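Local coordinates for leucine aminopeptidase 2 (Saccharomyces cerevisiae, PDB 2XPZ), which trims amino-terminal residues, preferentially from di- and tripeptides, as a zinc-dependent M1 aminopeptidase, and also has low epoxide hydrolase activity in vitro, at residues I264-D269 and A284-I289; I299-A304 and G325-L330; G309-N314 and F421-L426; H339-R344 and H465-L470; R344-L349 and S508-L513. All coordinates share one frame; numbering follows the deposited sequence.

Contact 1 (I264-D269 and A284-I289); sequences ILVNVD and ATPTLI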
# COMPACT_ATOMS: atom_id res chain seq x y z
N ILE A 264 -2.51 -9.57 11.00
CA ILE A 264 -1.49 -9.32 9.98
C ILE A 264 -1.07 -10.63 9.31
O ILE A 264 -0.66 -11.56 9.99
CB ILE A 264 -0.23 -8.65 10.61
CG1 ILE A 264 -0.54 -7.22 11.06
CG2 ILE A 264 0.96 -8.67 9.65
CD1 ILE A 264 0.56 -6.61 11.87
N LEU A 265 -1.20 -10.70 7.98
CA LEU A 265 -0.68 -11.83 7.22
C LEU A 265 0.68 -11.47 6.67
O LEU A 265 0.80 -10.54 5.88
CB LEU A 265 -1.60 -12.19 6.05
CG LEU A 265 -0.99 -13.22 5.09
CD1 LEU A 265 -1.08 -14.60 5.68
CD2 LEU A 265 -1.64 -13.20 3.74
N VAL A 266 1.71 -12.18 7.10
CA VAL A 266 3.03 -11.94 6.54
C VAL A 266 3.20 -12.90 5.37
O VAL A 266 3.33 -14.11 5.55
CB VAL A 266 4.12 -12.11 7.61
CG1 VAL A 266 5.46 -11.63 7.08
CG2 VAL A 266 3.76 -11.33 8.86
N ASN A 267 3.17 -12.35 4.16
CA ASN A 267 3.13 -13.17 2.96
C ASN A 267 4.38 -13.97 2.67
O ASN A 267 5.35 -13.92 3.41
CB ASN A 267 2.80 -12.30 1.75
CG ASN A 267 1.35 -11.96 1.70
OD1 ASN A 267 0.52 -12.75 1.24
ND2 ASN A 267 1.02 -10.79 2.20
N VAL A 268 4.36 -14.71 1.57
CA VAL A 268 5.51 -15.53 1.27
C VAL A 268 6.65 -14.64 0.85
O VAL A 268 6.43 -13.48 0.51
CB VAL A 268 5.24 -16.58 0.19
CG1 VAL A 268 4.51 -17.73 0.81
CG2 VAL A 268 4.45 -15.99 -0.95
N ASP A 269 7.86 -15.18 0.87
CA ASP A 269 9.08 -14.42 0.58
C ASP A 269 9.14 -13.85 -0.86
O ASP A 269 9.95 -12.96 -1.16
CB ASP A 269 10.34 -15.29 0.77
CG ASP A 269 10.60 -15.66 2.23
OD1 ASP A 269 11.15 -14.82 3.00
OD2 ASP A 269 10.23 -16.81 2.60
N ALA A 284 1.17 -8.07 4.90
CA ALA A 284 2.43 -7.44 5.20
C ALA A 284 3.55 -8.13 4.45
O ALA A 284 3.44 -9.29 4.09
CB ALA A 284 2.69 -7.45 6.69
N THR A 285 4.62 -7.40 4.21
CA THR A 285 5.79 -7.95 3.54
C THR A 285 6.75 -8.54 4.58
O THR A 285 6.85 -8.04 5.70
CB THR A 285 6.47 -6.89 2.63
OG1 THR A 285 7.57 -7.47 1.92
CG2 THR A 285 6.96 -5.70 3.45
N PRO A 286 7.44 -9.64 4.23
CA PRO A 286 8.40 -10.25 5.15
C PRO A 286 9.60 -9.35 5.45
O PRO A 286 10.27 -9.56 6.47
CB PRO A 286 8.85 -11.51 4.40
CG PRO A 286 7.77 -11.77 3.43
CD PRO A 286 7.26 -10.44 3.01
N THR A 287 9.87 -8.37 4.59
CA THR A 287 10.96 -7.43 4.82
C THR A 287 10.60 -6.51 5.97
O THR A 287 11.34 -5.59 6.31
CB THR A 287 11.32 -6.60 3.56
OG1 THR A 287 10.31 -5.62 3.31
CG2 THR A 287 11.51 -7.49 2.34
N LEU A 288 9.51 -6.79 6.59
CA LEU A 288 9.13 -6.09 7.81
C LEU A 288 9.78 -6.77 8.98
O LEU A 288 9.97 -6.19 10.04
CB LEU A 288 7.61 -6.07 8.00
CG LEU A 288 6.70 -5.20 7.12
CD1 LEU A 288 5.43 -4.85 7.91
CD2 LEU A 288 7.40 -3.93 6.63
N ILE A 289 10.10 -8.03 8.78
CA ILE A 289 10.75 -8.80 9.83
C ILE A 289 12.25 -8.50 9.91
O ILE A 289 13.03 -9.02 9.12
CB ILE A 289 10.62 -10.32 9.59
CG1 ILE A 289 9.15 -10.67 9.38
CG2 ILE A 289 11.17 -11.03 10.82
CD1 ILE A 289 8.20 -10.06 10.41
O HOH W 1 8.54 -10.09 0.00

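Contact 2 (I299-A304 and G325-L330); sequences IAHELA and GWTVYL. With ZN (zinc ion), chain C.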
# COMPACT_ATOMS: atom_id res chain seq x y z
N ILE A 299 3.55 -0.67 9.88
CA ILE A 299 2.27 -1.25 10.31
C ILE A 299 1.22 -0.18 10.63
O ILE A 299 0.01 -0.42 10.50
CB ILE A 299 2.45 -2.20 11.54
CG1 ILE A 299 3.05 -3.54 11.10
CG2 ILE A 299 1.13 -2.47 12.25
CD1 ILE A 299 2.36 -4.15 9.89
N ALA A 300 1.69 1.00 11.03
CA ALA A 300 0.82 2.12 11.38
C ALA A 300 -0.01 2.59 10.19
O ALA A 300 -1.11 3.12 10.35
CB ALA A 300 1.64 3.28 11.94
N HIS A 301 0.53 2.38 9.00
CA HIS A 301 -0.13 2.81 7.77
C HIS A 301 -1.35 1.96 7.42
O HIS A 301 -2.43 2.48 7.19
CB HIS A 301 0.86 2.77 6.62
CG HIS A 301 0.29 3.26 5.34
ND1 HIS A 301 0.29 4.59 4.98
CD2 HIS A 301 -0.33 2.60 4.33
CE1 HIS A 301 -0.29 4.72 3.80
NE2 HIS A 301 -0.68 3.54 3.39
N GLU A 302 -1.15 0.65 7.35
CA GLU A 302 -2.20 -0.31 7.12
C GLU A 302 -3.23 -0.22 8.22
O GLU A 302 -4.42 -0.29 7.97
CB GLU A 302 -1.62 -1.71 7.06
CG GLU A 302 -1.35 -2.19 5.64
CD GLU A 302 -0.12 -1.58 5.03
OE1 GLU A 302 0.83 -1.32 5.80
OE2 GLU A 302 -0.08 -1.36 3.80
N LEU A 303 -2.76 -0.10 9.45
CA LEU A 303 -3.65 0.03 10.58
C LEU A 303 -4.50 1.28 10.41
O LEU A 303 -5.71 1.29 10.64
CB LEU A 303 -2.84 0.14 11.85
CG LEU A 303 -3.68 0.43 13.08
CD1 LEU A 303 -4.45 -0.82 13.45
CD2 LEU A 303 -2.79 0.88 14.20
N ALA A 304 -3.84 2.36 10.00
CA ALA A 304 -4.52 3.64 9.84
C ALA A 304 -5.68 3.51 8.86
O ALA A 304 -6.69 4.18 9.00
CB ALA A 304 -3.53 4.69 9.38
N GLY A 325 -3.93 9.92 1.28
CA GLY A 325 -3.43 11.10 1.95
C GLY A 325 -3.83 11.14 3.41
O GLY A 325 -3.00 11.40 4.27
N TRP A 326 -5.10 10.91 3.69
CA TRP A 326 -5.59 10.88 5.06
C TRP A 326 -4.86 9.81 5.85
O TRP A 326 -4.72 9.89 7.06
CB TRP A 326 -7.09 10.58 5.10
CG TRP A 326 -7.99 11.74 5.44
CD1 TRP A 326 -8.99 12.25 4.66
CD2 TRP A 326 -8.02 12.48 6.66
NE1 TRP A 326 -9.63 13.27 5.31
CE2 TRP A 326 -9.05 13.44 6.55
CE3 TRP A 326 -7.27 12.45 7.83
CZ2 TRP A 326 -9.35 14.35 7.55
CZ3 TRP A 326 -7.56 13.35 8.84
CH2 TRP A 326 -8.59 14.29 8.69
N THR A 327 -4.41 8.78 5.15
CA THR A 327 -3.81 7.64 5.81
C THR A 327 -2.36 7.91 6.15
O THR A 327 -1.88 7.55 7.21
CB THR A 327 -3.88 6.39 4.94
OG1 THR A 327 -5.23 5.92 4.89
CG2 THR A 327 -3.03 5.32 5.54
N VAL A 328 -1.65 8.55 5.23
CA VAL A 328 -0.30 8.98 5.53
C VAL A 328 -0.32 9.98 6.69
O VAL A 328 0.51 9.89 7.59
CB VAL A 328 0.38 9.59 4.31
CG1 VAL A 328 1.58 10.36 4.73
CG2 VAL A 328 0.76 8.50 3.32
N TYR A 329 -1.29 10.91 6.68
CA TYR A 329 -1.44 11.87 7.78
C TYR A 329 -1.63 11.18 9.11
O TYR A 329 -0.84 11.35 10.04
CB TYR A 329 -2.61 12.84 7.55
CG TYR A 329 -2.84 13.76 8.74
CD1 TYR A 329 -2.08 14.90 8.92
CD2 TYR A 329 -3.80 13.46 9.70
CE1 TYR A 329 -2.28 15.73 10.00
CE2 TYR A 329 -4.00 14.29 10.79
CZ TYR A 329 -3.23 15.42 10.93
OH TYR A 329 -3.40 16.25 12.01
N LEU A 330 -2.71 10.41 9.20
CA LEU A 330 -3.01 9.67 10.41
C LEU A 330 -1.85 8.74 10.79
O LEU A 330 -1.55 8.56 11.97
CB LEU A 330 -4.31 8.90 10.22
CG LEU A 330 -5.53 9.72 9.86
CD1 LEU A 330 -6.67 8.81 9.48
CD2 LEU A 330 -5.94 10.60 11.01
ZN ZN C . -2.05 2.75 1.94

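Contact 3 (G309-N314 and F421-L426); sequences GNLVTN and FAKKSL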
# COMPACT_ATOMS: atom_id res chain seq x y z
N GLY A 309 -10.21 5.06 4.29
CA GLY A 309 -10.08 4.18 3.16
C GLY A 309 -10.91 2.92 3.35
O GLY A 309 -11.58 2.48 2.44
N ASN A 310 -10.86 2.35 4.55
CA ASN A 310 -11.59 1.15 4.82
C ASN A 310 -12.91 1.54 5.41
O ASN A 310 -13.95 1.09 4.95
CB ASN A 310 -10.82 0.23 5.76
CG ASN A 310 -9.56 -0.34 5.13
OD1 ASN A 310 -9.14 0.09 4.05
ND2 ASN A 310 -8.97 -1.30 5.79
N LEU A 311 -12.87 2.41 6.41
CA LEU A 311 -14.09 2.88 7.05
C LEU A 311 -14.73 3.99 6.25
O LEU A 311 -15.93 3.94 5.99
CB LEU A 311 -13.81 3.36 8.47
CG LEU A 311 -15.04 3.72 9.30
CD1 LEU A 311 -15.83 2.48 9.67
CD2 LEU A 311 -14.59 4.47 10.54
N VAL A 312 -13.93 4.98 5.87
CA VAL A 312 -14.39 6.08 5.04
C VAL A 312 -13.67 6.04 3.69
O VAL A 312 -12.48 6.32 3.61
CB VAL A 312 -14.10 7.43 5.69
CG1 VAL A 312 -14.51 8.55 4.78
CG2 VAL A 312 -14.81 7.53 7.03
N THR A 313 -14.41 5.74 2.63
CA THR A 313 -13.80 5.39 1.35
C THR A 313 -13.84 6.47 0.25
O THR A 313 -14.82 7.21 0.11
CB THR A 313 -14.42 4.07 0.83
OG1 THR A 313 -14.48 3.13 1.90
CG2 THR A 313 -13.60 3.46 -0.29
N ASN A 314 -12.76 6.57 -0.52
CA ASN A 314 -12.81 7.38 -1.73
C ASN A 314 -13.85 6.78 -2.67
O ASN A 314 -13.76 5.61 -3.02
CB ASN A 314 -11.44 7.41 -2.41
CG ASN A 314 -10.87 6.04 -2.64
OD1 ASN A 314 -10.66 5.28 -1.69
ND2 ASN A 314 -10.60 5.71 -3.91
N PHE A 421 -18.66 10.11 8.00
CA PHE A 421 -18.66 9.29 6.79
C PHE A 421 -18.39 7.80 7.04
O PHE A 421 -18.20 7.03 6.10
CB PHE A 421 -17.71 9.87 5.73
CG PHE A 421 -18.18 11.16 5.14
CD1 PHE A 421 -19.20 11.18 4.19
CD2 PHE A 421 -17.63 12.37 5.54
CE1 PHE A 421 -19.65 12.36 3.65
CE2 PHE A 421 -18.08 13.56 5.00
CZ PHE A 421 -19.10 13.56 4.05
N ALA A 422 -18.41 7.41 8.31
CA ALA A 422 -18.25 6.02 8.69
C ALA A 422 -19.14 5.11 7.85
O ALA A 422 -20.36 5.25 7.86
CB ALA A 422 -18.56 5.84 10.15
N LYS A 423 -18.52 4.18 7.14
CA LYS A 423 -19.25 3.16 6.40
C LYS A 423 -19.81 3.69 5.09
O LYS A 423 -20.64 3.04 4.46
CB LYS A 423 -20.37 2.58 7.26
CG LYS A 423 -19.88 1.78 8.45
CD LYS A 423 -21.03 1.30 9.33
CE LYS A 423 -20.63 0.06 10.11
NZ LYS A 423 -21.03 0.11 11.54
N LYS A 424 -19.34 4.87 4.68
CA LYS A 424 -19.78 5.49 3.43
C LYS A 424 -18.59 5.88 2.54
O LYS A 424 -17.44 5.73 2.93
CB LYS A 424 -20.60 6.76 3.72
CG LYS A 424 -22.07 6.53 4.04
CD LYS A 424 -22.47 7.34 5.24
CE LYS A 424 -23.97 7.53 5.30
NZ LYS A 424 -24.47 7.48 6.70
N SER A 425 -18.89 6.38 1.34
CA SER A 425 -17.86 6.92 0.45
C SER A 425 -18.07 8.41 0.22
O SER A 425 -19.17 8.92 0.40
CB SER A 425 -17.86 6.19 -0.89
OG SER A 425 -17.74 4.79 -0.71
N LEU A 426 -17.03 9.11 -0.20
CA LEU A 426 -17.16 10.54 -0.48
C LEU A 426 -16.15 11.01 -1.50
O LEU A 426 -15.20 10.30 -1.84
CB LEU A 426 -17.02 11.37 0.80
CG LEU A 426 -15.72 11.18 1.57
CD1 LEU A 426 -14.69 12.10 1.00
CD2 LEU A 426 -15.92 11.50 3.03

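Contact 4 (H339-R344 and H465-L470); sequences HGEPTR and HFITAL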
# COMPACT_ATOMS: atom_id res chain seq x y z
N HIS A 339 6.87 8.25 18.76
CA HIS A 339 8.29 8.56 18.74
C HIS A 339 8.66 10.04 18.92
O HIS A 339 9.85 10.37 19.04
CB HIS A 339 8.93 8.03 17.45
CG HIS A 339 8.94 6.53 17.36
ND1 HIS A 339 9.42 5.74 18.38
CD2 HIS A 339 8.54 5.70 16.38
CE1 HIS A 339 9.30 4.47 18.03
NE2 HIS A 339 8.77 4.41 16.83
N GLY A 340 7.66 10.91 18.95
CA GLY A 340 7.89 12.34 19.10
C GLY A 340 7.68 13.11 17.81
O GLY A 340 7.78 12.55 16.71
N GLU A 341 7.40 14.40 17.95
CA GLU A 341 7.09 15.26 16.80
C GLU A 341 8.22 15.34 15.78
O GLU A 341 7.96 15.32 14.58
CB GLU A 341 6.68 16.67 17.26
CG GLU A 341 6.04 17.53 16.17
CD GLU A 341 4.65 17.06 15.80
OE1 GLU A 341 4.52 15.94 15.26
OE2 GLU A 341 3.68 17.80 16.04
N PRO A 342 9.48 15.44 16.23
CA PRO A 342 10.57 15.48 15.26
C PRO A 342 10.55 14.28 14.31
O PRO A 342 10.95 14.41 13.15
CB PRO A 342 11.81 15.48 16.15
CG PRO A 342 11.37 16.17 17.37
CD PRO A 342 9.96 15.73 17.59
N THR A 343 10.08 13.12 14.77
CA THR A 343 10.04 11.95 13.90
C THR A 343 9.00 12.07 12.77
O THR A 343 9.29 11.75 11.62
CB THR A 343 9.82 10.67 14.70
OG1 THR A 343 10.70 10.68 15.83
CG2 THR A 343 10.13 9.46 13.85
N ARG A 344 7.79 12.52 13.10
CA ARG A 344 6.74 12.67 12.10
C ARG A 344 7.14 13.69 11.05
O ARG A 344 6.86 13.53 9.87
CB ARG A 344 5.42 13.11 12.74
CG ARG A 344 4.47 13.77 11.75
CD ARG A 344 3.07 13.89 12.29
NE ARG A 344 2.91 14.94 13.29
CZ ARG A 344 2.21 16.05 13.10
NH1 ARG A 344 1.61 16.28 11.94
NH2 ARG A 344 2.11 16.95 14.07
N HIS A 465 6.78 23.93 6.50
CA HIS A 465 7.97 23.99 7.33
C HIS A 465 7.94 22.88 8.34
O HIS A 465 7.14 22.91 9.27
CB HIS A 465 8.04 25.31 8.08
CG HIS A 465 7.59 26.48 7.28
ND1 HIS A 465 6.44 27.18 7.58
CD2 HIS A 465 8.13 27.08 6.19
CE1 HIS A 465 6.28 28.16 6.71
NE2 HIS A 465 7.30 28.12 5.86
N PHE A 466 8.79 21.89 8.14
CA PHE A 466 8.86 20.77 9.06
C PHE A 466 10.12 20.91 9.89
O PHE A 466 11.12 21.42 9.40
CB PHE A 466 8.90 19.45 8.31
CG PHE A 466 7.64 19.13 7.56
CD1 PHE A 466 6.44 18.99 8.24
CD2 PHE A 466 7.65 18.94 6.19
CE1 PHE A 466 5.27 18.69 7.55
CE2 PHE A 466 6.50 18.64 5.50
CZ PHE A 466 5.30 18.52 6.18
N ILE A 467 10.05 20.48 11.14
CA ILE A 467 11.23 20.35 11.97
C ILE A 467 12.24 19.46 11.24
O ILE A 467 11.93 18.33 10.90
CB ILE A 467 10.87 19.68 13.31
CG1 ILE A 467 9.74 20.44 14.00
CG2 ILE A 467 12.07 19.59 14.20
CD1 ILE A 467 9.43 19.95 15.38
N THR A 468 13.44 19.97 10.98
CA THR A 468 14.43 19.22 10.19
C THR A 468 15.48 18.50 11.04
O THR A 468 16.40 17.90 10.49
CB THR A 468 15.16 20.11 9.12
OG1 THR A 468 15.91 21.14 9.76
CG2 THR A 468 14.16 20.73 8.15
N ALA A 469 15.34 18.56 12.36
CA ALA A 469 16.33 18.00 13.30
C ALA A 469 16.96 16.68 12.87
O ALA A 469 18.15 16.61 12.59
CB ALA A 469 15.72 17.86 14.68
N LEU A 470 16.15 15.63 12.85
CA LEU A 470 16.61 14.29 12.51
C LEU A 470 17.26 14.19 11.13
O LEU A 470 18.06 13.30 10.88
CB LEU A 470 15.46 13.30 12.61
CG LEU A 470 14.73 13.19 13.94
CD1 LEU A 470 13.96 11.90 13.94
CD2 LEU A 470 15.69 13.20 15.09
O HOH W 2 13.11 15.67 12.31

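Contact 5 (R344-L349 and S508-L513); sequences RHFSAL and SNQLVL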
# COMPACT_ATOMS: atom_id res chain seq x y z
N ARG A 344 7.79 12.52 13.10
CA ARG A 344 6.74 12.67 12.10
C ARG A 344 7.14 13.69 11.05
O ARG A 344 6.86 13.53 9.87
CB ARG A 344 5.42 13.11 12.74
CG ARG A 344 4.47 13.77 11.75
CD ARG A 344 3.07 13.89 12.29
NE ARG A 344 2.91 14.94 13.29
CZ ARG A 344 2.21 16.05 13.10
NH1 ARG A 344 1.61 16.28 11.94
NH2 ARG A 344 2.11 16.95 14.07
N HIS A 345 7.80 14.76 11.51
CA HIS A 345 8.34 15.79 10.63
C HIS A 345 9.40 15.23 9.69
O HIS A 345 9.47 15.60 8.52
CB HIS A 345 8.91 16.94 11.45
CG HIS A 345 7.87 17.92 11.91
ND1 HIS A 345 7.49 19.01 11.16
CD2 HIS A 345 7.11 17.95 13.03
CE1 HIS A 345 6.56 19.68 11.81
NE2 HIS A 345 6.31 19.06 12.95
N PHE A 346 10.23 14.34 10.22
CA PHE A 346 11.21 13.62 9.42
C PHE A 346 10.54 12.66 8.43
O PHE A 346 10.91 12.64 7.26
CB PHE A 346 12.23 12.92 10.33
CG PHE A 346 13.34 12.24 9.58
CD1 PHE A 346 14.16 12.95 8.74
CD2 PHE A 346 13.55 10.87 9.72
CE1 PHE A 346 15.16 12.32 8.04
CE2 PHE A 346 14.55 10.25 9.02
CZ PHE A 346 15.36 10.98 8.18
N SER A 347 9.56 11.89 8.89
CA SER A 347 8.73 11.06 8.02
C SER A 347 8.17 11.91 6.90
O SER A 347 8.23 11.54 5.72
CB SER A 347 7.58 10.41 8.80
OG SER A 347 7.87 9.06 9.11
N ALA A 348 7.62 13.06 7.29
CA ALA A 348 7.04 14.02 6.37
C ALA A 348 8.07 14.55 5.39
O ALA A 348 7.81 14.64 4.20
CB ALA A 348 6.44 15.14 7.14
N LEU A 349 9.25 14.89 5.91
CA LEU A 349 10.34 15.39 5.10
C LEU A 349 10.88 14.37 4.09
O LEU A 349 11.24 14.73 2.98
CB LEU A 349 11.46 15.92 5.98
CG LEU A 349 12.69 16.37 5.22
CD1 LEU A 349 12.30 17.35 4.11
CD2 LEU A 349 13.68 16.99 6.18
N SER A 508 15.64 3.61 11.81
CA SER A 508 15.82 2.93 10.52
C SER A 508 15.81 3.90 9.35
O SER A 508 16.60 3.77 8.43
CB SER A 508 14.72 1.90 10.30
OG SER A 508 14.38 1.28 11.51
N ASN A 509 14.89 4.85 9.40
CA ASN A 509 14.73 5.82 8.33
C ASN A 509 15.91 6.80 8.20
O ASN A 509 16.15 7.35 7.12
CB ASN A 509 13.42 6.59 8.50
CG ASN A 509 12.20 5.74 8.21
OD1 ASN A 509 12.31 4.61 7.75
ND2 ASN A 509 11.02 6.28 8.47
N GLN A 510 16.64 7.01 9.29
CA GLN A 510 17.81 7.89 9.29
C GLN A 510 19.04 7.21 8.67
O GLN A 510 19.82 7.85 7.95
CB GLN A 510 18.12 8.42 10.71
CG GLN A 510 17.17 9.54 11.20
CD GLN A 510 17.52 10.07 12.59
OE1 GLN A 510 17.30 9.40 13.60
NE2 GLN A 510 18.03 11.29 12.64
N LEU A 511 19.19 5.92 8.91
CA LEU A 511 20.24 5.12 8.29
C LEU A 511 20.06 5.02 6.79
O LEU A 511 21.03 5.08 6.04
CB LEU A 511 20.23 3.71 8.86
CG LEU A 511 20.68 3.62 10.31
CD1 LEU A 511 20.30 2.26 10.86
CD2 LEU A 511 22.18 3.87 10.41
N VAL A 512 18.81 4.85 6.37
CA VAL A 512 18.47 4.74 4.96
C VAL A 512 18.77 6.04 4.24
O VAL A 512 19.27 6.03 3.13
CB VAL A 512 16.98 4.36 4.77
CG1 VAL A 512 16.63 4.31 3.29
CG2 VAL A 512 16.66 3.03 5.44
N LEU A 513 18.45 7.17 4.87
CA LEU A 513 18.75 8.48 4.31
C LEU A 513 20.25 8.74 4.35
O LEU A 513 20.83 9.19 3.37
CB LEU A 513 18.02 9.58 5.09
CG LEU A 513 18.21 11.00 4.56
CD1 LEU A 513 17.78 11.09 3.11
CD2 LEU A 513 17.45 11.99 5.40
O HOH W 3 8.15 6.89 7.19

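Contact 1 (I264-D269 and A284-I289)
V266 and A284 stand side by side as a parallel bridge pair, their CA atoms 4.7 Å apart and their side chains on the same face. The pair joins strand 264-266 to strand 282-284, the outermost strand of a four-stranded mixed sheet in the M1 peptidase domain. Two nearly straight backbone bonds hold the register: A284 N donates to L265 O over 2.7 Å, and A284 O accepts N267 N at 3.1 Å (171° at the hydrogen). The amide of N267 swings round to the same carbonyl, but the ND2 to A284 O bond is weak and long at 3.4 Å; the OD1 end has its own partner in the hydroxyl of Y141. On the shared face I264 meets A284 with one branch: CG2 lies anti to the backbone N (chi1 -69° for CG1) and rests 3.6 Å from A284 CB. V266 CG1, likewise anti to its backbone N, lies 3.8 Å from P286 CA, at the start of the 3-10 segment 286-288. Helix 232-240 covers this face through C235 and F239. Beyond the strands the chain of 267-269 bends past the ring of P286, which approaches it by CG. An alanine here would lose CG and CD, is likely to open a gap against the loop at N267 and V268, and could leave the backbone leading into the 3-10 segment less restrained. That ring corner straddles two successive carbonyls, P286 CG lying 3.2 Å from N267 O and 3.6 Å from V268 O.

Contact 2 (I299-A304 and G325-L330)
H301 lays one face of its imidazole against the methyl group of T327. The CH-pi geometry is explicit: T327 CG2 sits 3.5 Å from the ring centroid and only 20° off the ring normal, displaced toward the CE1 rim, and the two side chains cross at about a right angle. This is the zinc site of an HExxH metallopeptidase: H301 and E302 belong to the motif helix, while helix 321-339 supplies the third zinc ligand, E324. The short segments 299-304 and 325-330 approach to 8.6 Å between axes, at 128° between their directions. With CG anti to the backbone N (chi1 -177°), the imidazole of H301 comes toward helix 321-339 and brings NE2 to 2.1 Å from the zinc ion. H305 and E324 complete the protein ligands, and E331 takes a hydrogen bond from the other ring nitrogen, ND1, so both nitrogens are engaged and rotation of the ring is restricted. V328 comes from another direction, its CG2 lying in the ring plane at the edge, 4.0 Å from H301 CE1. T327 splits its work between its two branches: the methyl faces the histidine, whereas OG1 is hydrogen-bonded to S308 and N323. One turn after H301, A304 turns its CB toward the other helix, 4.4 Å from L330 CB. The T327 methyl also meets the motif helix at two other atoms, CG2 lying 3.9 Å from A304 CB and 3.3 Å from the backbone atom H301 O.

Contact 3 (G309-N314 and F421-L426)
T313 and S425 pair across a short two-stranded parallel sheet, their CA atoms 4.4 Å apart. Three backbone bonds cross the contact. T313 N donates to K424 O at 3.0 Å, almost linear at 177° and in the carbonyl plane, and T313 O accepts L426 N at 2.9 Å. S425 CA adds a CA-H...O contact to that same T313 O. The third bond, K423 N to L311 O at 2.8 Å, is more bent and reaches the carbonyl with the donor tilted 35° from its plane; K423 is presented by the type II turn from F421 to K424, closed by K424 N to F421 O. Side-chain hydroxyls on the shared face are also engaged: T313 OG1 donates to G309 O at 3.0 Å and takes a hydrogen bond from K164, whose ammonium reaches K424 O too, while S425 OG bonds to the carbonyl of P161. On the apolar side V312 CG1 touches F421 CB at 3.6 Å and L426 CD2 at 3.7 Å. N314, ending the strand that leads to helix 321-339, lies near E324 of the zinc site and E147 of the substrate site. The contact follows directly on the end of helix 407-420, with Y417 and F418 against V312, while F421 leans on Q430 and T434 of helix 428-438.

Contact 4 (H339-R344 and H465-L470)
P342 and I467 mark the closest backbone approach, their CA atoms 5.9 Å apart, where the first turn of helix 341-361 meets an irregular stretch running into helix 469-487. Ahead of P342, G340 takes the N-cap position with a positive phi of 106°, ending helix 321-339 and starting the next helix almost at once. No direct hydrogen bond crosses between the segments. Instead one water joins them: it donates to P342 O at 2.6 Å and to I467 O at 3.2 Å, and accepts L470 N at 3.1 Å, which gives an amide in the first turn of helix 469-487 a partner. In fold terms this is a surface junction, away from the annotated sites, between the helices of the M1 peptidase domain and helix 469-487, where two helix starts are set against each other. Apolar branches line it. I467 points toward helix 341-361 and places CD1 4.2 Å from E341 CG, against the aliphatic part of the glutamate. L470, with CG anti to its carbonyl carbon (chi1 -57°), reaches the first turn of helix 341-361: its CG lies 4.3 Å from P342 CB, and CD1 extends to 3.9 Å from T343 CA. The carboxylate of E341 is held from within its own helix. R344 grips it side-on through NE and NH2, one nitrogen to each oxygen on the syn sides, with R344 NH2 2.7 Å from E341 OE2, and R344 NE meeting E341 OE1 from 26° out of the carboxylate plane. R344 NH2 also forms a salt bridge with E401 of helix 387-403.

Contact 5 (R344-L349 and S508-L513)
F346 reaches from helix 341-361 to helix 508-519 over a wide spacing: the short helical segments are 11.2 Å apart at their axes, at 37° between directions. Its CG lies anti to the backbone N (chi1 -176°), which turns the ring toward helix 508-519. L513 meets the ring edge in its plane, CD2 being 3.5 Å from F346 CE1, and the backbone carbon N509 C lies in that plane too, 3.8 Å from F346 CE2. Q510 comes in obliquely, its CG 3.5 Å from F346 CE2; the chain extends beyond CG so that the amide, turned 63° from the ring plane, can carry NE2 on to L470 O. A serine in place of F346 would probably leave L513 CD2 and Q510 CG without this aromatic neighbour and open a gap between the helices. Polar linkage is indirect: a water lies 2.9 Å from S347 OG and accepts a weak, 3.2 Å bond from N509 ND2. With no direct hydrogen bond between the two segments, cohesion here rests on van der Waals contact round one aromatic ring, joining the M1 peptidase domain to the C-terminal helical region.

Contacts 1, 2 and 3 lie within the M1 peptidase domain. Contact 1 closes before contact 2 opens, and their centres are 18 Å apart; I264 CD1 touches I299 CD1 at 3.6 Å, packing strand 264-266 against the motif helix. Contact 3 interleaves with contact 2 along the chain, strand 313-314 falling between helices 299-304 and 321-339, with centres 14 Å apart. Contacts 4 and 5 share R344 and helix 341-361, with centres only 9 Å apart, and meet again through the probable hydrogen bond of Q510 with L470 O. Helix 341-361, which follows helix 321-339 of the zinc site, thus connects the catalytic core to later helices, including the C-terminal region.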